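Local coordinates for protein coatomer subunit delta (Saccharomyces cerevisiae, PDB 5FJZ) that forms part of the coatomer (COPI) vesicle coat for retrograde Golgi-to-ER transport and, through its mu-homology domain, binds the tryptophan-based WxWxV motif of the tether protein Dsl1, at the interface of chains A and B and the interface of chains A and C. Sequence-based numbering; all coordinates share one arbitrary frame. Chains: chain A/B/C, Coatomer subunit delta.

Both contacts join copies of the delta-COP mu-homology domain, and chain A takes part in each with a separate surface: loop 163-167 and strands 180-182 and 190-194 in contact 1, the 3-10 helix 67-69 and strand 104-113 in contact 2. No residue given for chain A serves both, and the centres of their C-alpha atoms lie about 40 Å apart, so one copy can hold two neighbours at once. Each interface is two-fold symmetric. Coatomer contains delta-COP beside other subunits, and nothing here shows that the domain pairs with itself in the coat; either contact may reflect crystal packing.

Contact 1: the interface of chains A and B. Residues chain A 163, 165-167, 181, 190; chain B 49, 100.
Loop 163-167 of the mu-homology domain in chain A, with the nearby strands 180-182 and 190-194, receives B:Asn100 and the 3-10 helix residue B:His49. A:Pro166 lies over one face of the B:His49 imidazole, its CG 3.4 Å from the ring centroid and displaced toward the rim, above the CG and ND1 atoms, while CB leans toward CE1. Proline suits this place because its rigid, flat-sided ring can lay CG and CB together on the imidazole face at little entropic cost. An alanine at B:His49 would probably leave A:Pro166 CG without its CH-pi partner and open a gap beneath the proline.

B:Asn100 points its amide into the loop. Its CG stands anti to its own carbonyl carbon (chi1 -72°), which carries the group toward the backbone of chain A. There the side-chain oxygen B:Asn100 OD1 accepts a hydrogen bond from A:Val167 N at 3.1 Å, nearly straight at the hydrogen (166°), with the donor tilted 24° from the carbonyl plane. B:Asn100 ND2 turns to A:Glu165 O at 3.4 Å, a weak bond. Asparagine can address a backbone N-H and a backbone carbonyl with one flat group, and the OD1 bond, helped by the weak ND2 one, would resist its rotation. Apolar groups flank its stem: A:Val181 CG2 lies 4.0 Å from B:Asn100 CB, and the methyl CG2 of A:Thr190 meets that same CB at 3.9 Å.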
loop_
_atom_site.group_PDB
_atom_site.type_symbol
_atom_site.label_atom_id
_atom_site.label_comp_id
_atom_site.label_asym_id
_atom_site.label_seq_id
_atom_site.Cartn_x
_atom_site.Cartn_y
_atom_site.Cartn_z
ATOM N N PRO A 163 23.748 3.704 14.795
ATOM C CA PRO A 163 25.104 3.420 15.274
ATOM C C PRO A 163 25.114 3.094 16.757
ATOM O O PRO A 163 24.263 3.596 17.480
ATOM C CB PRO A 163 25.856 4.735 15.006
ATOM C CG PRO A 163 24.818 5.776 14.779
ATOM C CD PRO A 163 23.575 5.101 14.326
ATOM N N GLU A 165 27.601 4.099 18.737
ATOM C CA GLU A 165 28.095 5.356 19.375
ATOM C C GLU A 165 27.188 6.540 19.056
ATOM O O GLU A 165 26.649 6.589 17.971
ATOM C CB GLU A 165 29.508 5.607 18.836
ATOM C CG GLU A 165 30.305 6.746 19.455
ATOM C CD GLU A 165 30.755 6.465 20.875
ATOM O OE1 GLU A 165 30.711 5.295 21.336
ATOM O OE2 GLU A 165 31.194 7.439 21.540
ATOM N N PRO A 166 27.076 7.522 19.961
ATOM C CA PRO A 166 26.384 8.783 19.643
ATOM C C PRO A 166 26.934 9.540 18.436
ATOM O O PRO A 166 28.145 9.601 18.241
ATOM C CB PRO A 166 26.589 9.667 20.856
ATOM C CG PRO A 166 27.236 8.838 21.925
ATOM C CD PRO A 166 27.522 7.467 21.369
ATOM N N VAL A 167 26.041 10.163 17.670
ATOM C CA VAL A 167 26.453 11.109 16.621
ATOM C C VAL A 167 27.081 12.347 17.239
ATOM O O VAL A 167 26.549 12.882 18.168
ATOM C CB VAL A 167 25.166 11.658 15.935
ATOM C CG1 VAL A 167 25.513 12.796 15.004
ATOM C CG2 VAL A 167 24.416 10.576 15.224
ATOM N N VAL A 181 20.235 15.586 17.286
ATOM C CA VAL A 181 19.525 14.382 16.961
ATOM C C VAL A 181 18.122 14.487 17.524
ATOM O O VAL A 181 17.909 15.037 18.638
ATOM C CB VAL A 181 20.310 13.072 17.154
ATOM C CG1 VAL A 181 21.748 13.262 17.563
ATOM C CG2 VAL A 181 19.544 11.996 17.869
ATOM N N THR A 190 18.812 7.319 11.712
ATOM C CA THR A 190 19.148 8.345 12.677
ATOM C C THR A 190 18.866 9.742 12.096
ATOM O O THR A 190 19.270 10.045 11.000
ATOM C CB THR A 190 20.630 8.182 13.031
ATOM O OG1 THR A 190 20.855 6.828 13.476
ATOM C CG2 THR A 190 21.048 9.207 14.082
ATOM N N HIS B 49 23.773 7.610 25.982
ATOM C CA HIS B 49 24.657 6.524 25.705
ATOM C C HIS B 49 25.031 5.694 26.999
ATOM O O HIS B 49 25.283 4.478 26.941
ATOM C CB HIS B 49 25.711 7.328 24.917
ATOM C CG HIS B 49 25.070 8.560 24.275
ATOM N ND1 HIS B 49 24.312 8.476 23.118
ATOM C CD2 HIS B 49 24.908 9.837 24.724
ATOM C CE1 HIS B 49 23.803 9.663 22.837
ATOM N NE2 HIS B 49 24.153 10.505 23.793
ATOM N N ASN B 100 20.735 6.898 19.748
ATOM C CA ASN B 100 20.441 8.185 19.193
ATOM C C ASN B 100 18.942 8.490 19.008
ATOM O O ASN B 100 18.496 8.981 17.970
ATOM C CB ASN B 100 21.198 8.358 17.843
ATOM C CG ASN B 100 22.723 8.540 18.038
ATOM O OD1 ASN B 100 23.189 9.554 18.568
ATOM N ND2 ASN B 100 23.448 7.554 17.701
#

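Contact 2: the interface of chains A and C. Residues chain A 68, 110-112; chain C 34-35, 113-114.
C:His34, at the start of strand 33-46 in a mu-homology domain, pushes its imidazole against strand 104-113 and the 3-10 helix 67-69 of chain A. With CG anti to the backbone N (chi1 175°), the ring extends from its strand far enough for NE2 to meet a backbone carbonyl. C:His34 NE2 donates to A:Arg110 O over 2.6 Å; the acceptor lies practically in the imidazole plane, although the donor is tilted 35° from the carbonyl plane. A:Ser68 O lies beside the NE2-CD2 edge of the ring, 3.0 Å from C:His34 NE2 but well off the N-H direction, so any hydrogen bond there is at best secondary and weak. The contact implies a hydrogen on NE2 and is compatible with a neutral ring, though protonation itself is not seen.

The other ring nitrogen is held from within chain C: C:His34 ND1 and C:Ser35 OG share a hydrogen bond of 2.8 Å. Histidine suits this position because nitrogens on separate sides of one flat ring can engage a backbone carbonyl of the partner and a hydroxyl of its own chain, which together should restrict ring rotation. A:Arg110 bends at chi3, and the CE1 corner of C:His34 stands over one face of its guanidinium, toward the rim, the two planes 59° apart. Its NH2 makes a weak hydrogen bond to C:Ser35 OG.

Beside this polar grip, the close apolar packing comes from A:Val112, whose branched side chain reaches C:Ser35 CB with CG2 at 3.5 Å and also meets C:Pro114 CA. A compact valine can fit against both backbone-near carbons.

The looser part is hydrated. Water 1 lies above one face of the imidazole, toward its rim, and links A:Ser68 O and A:Val112 N to C:His34 O. A:Val112 N points almost straight at this water, 3.3 Å from its oxygen.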
loop_
_atom_site.group_PDB
_atom_site.type_symbol
_atom_site.label_atom_id
_atom_site.label_comp_id
_atom_site.label_asym_id
_atom_site.label_seq_id
_atom_site.Cartn_x
_atom_site.Cartn_y
_atom_site.Cartn_z
ATOM N N SER A 68 2.022 20.993 -19.146
ATOM C CA SER A 68 3.062 20.270 -18.358
ATOM C C SER A 68 2.576 20.123 -16.906
ATOM O O SER A 68 3.194 19.325 -16.149
ATOM C CB SER A 68 4.421 21.001 -18.428
ATOM O OG SER A 68 4.356 22.288 -17.820
ATOM N N ARG A 110 0.356 18.063 -11.523
ATOM C CA ARG A 110 1.584 17.330 -11.378
ATOM C C ARG A 110 2.569 17.739 -12.446
ATOM O O ARG A 110 2.221 17.760 -13.629
ATOM C CB ARG A 110 1.320 15.831 -11.532
ATOM C CG ARG A 110 2.523 14.967 -11.225
ATOM C CD ARG A 110 2.142 13.499 -11.056
ATOM N NE ARG A 110 1.988 12.866 -12.324
ATOM C CZ ARG A 110 2.965 12.302 -13.020
ATOM N NH1 ARG A 110 4.153 12.132 -12.513
ATOM N NH2 ARG A 110 2.721 11.741 -14.186
ATOM N N LYS A 111 3.803 17.947 -12.047
ATOM C CA LYS A 111 4.817 18.285 -13.037
ATOM C C LYS A 111 6.074 17.611 -12.661
ATOM O O LYS A 111 6.387 17.444 -11.455
ATOM C CB LYS A 111 5.005 19.811 -13.125
ATOM C CG LYS A 111 6.046 20.108 -14.151
ATOM C CD LYS A 111 5.957 21.514 -14.682
ATOM C CE LYS A 111 7.111 21.798 -15.612
ATOM N NZ LYS A 111 7.041 23.225 -15.895
ATOM N N VAL A 112 6.800 17.176 -13.689
ATOM C CA VAL A 112 8.028 16.482 -13.542
ATOM C C VAL A 112 9.188 17.277 -14.135
ATOM O O VAL A 112 9.040 18.032 -15.109
ATOM C CB VAL A 112 8.059 15.047 -14.099
ATOM C CG1 VAL A 112 6.942 14.165 -13.536
ATOM C CG2 VAL A 112 8.215 14.992 -15.600
ATOM N N HIS C 34 3.241 14.449 -21.287
ATOM C CA HIS C 34 3.442 15.094 -20.033
ATOM C C HIS C 34 4.697 14.672 -19.316
ATOM O O HIS C 34 5.409 15.484 -18.750
ATOM C CB HIS C 34 2.195 14.827 -19.168
ATOM C CG HIS C 34 2.310 15.344 -17.774
ATOM N ND1 HIS C 34 2.733 14.550 -16.747
ATOM C CD2 HIS C 34 2.157 16.584 -17.258
ATOM C CE1 HIS C 34 2.706 15.231 -15.632
ATOM N NE2 HIS C 34 2.311 16.464 -15.904
ATOM N N SER C 35 4.980 13.379 -19.282
ATOM C CA SER C 35 6.013 12.846 -18.414
ATOM C C SER C 35 6.231 11.397 -18.756
ATOM O O SER C 35 5.347 10.731 -19.266
ATOM C CB SER C 35 5.680 12.922 -16.924
ATOM O OG SER C 35 4.447 12.289 -16.606
ATOM N N ALA C 113 11.740 11.475 -17.740
ATOM C CA ALA C 113 11.748 12.480 -18.834
ATOM C C ALA C 113 10.561 13.362 -18.764
ATOM O O ALA C 113 9.516 12.971 -18.157
ATOM C CB ALA C 113 11.905 11.764 -20.162
ATOM N N PRO C 114 10.708 14.636 -19.214
ATOM C CA PRO C 114 9.740 15.650 -18.959
ATOM C C PRO C 114 8.779 15.810 -20.126
ATOM O O PRO C 114 8.685 14.894 -20.964
ATOM C CB PRO C 114 10.624 16.927 -18.790
ATOM C CG PRO C 114 11.635 16.706 -19.778
ATOM C CD PRO C 114 11.951 15.252 -19.751
HETATM O O HOH W 1 5.433 17.514 -16.635
#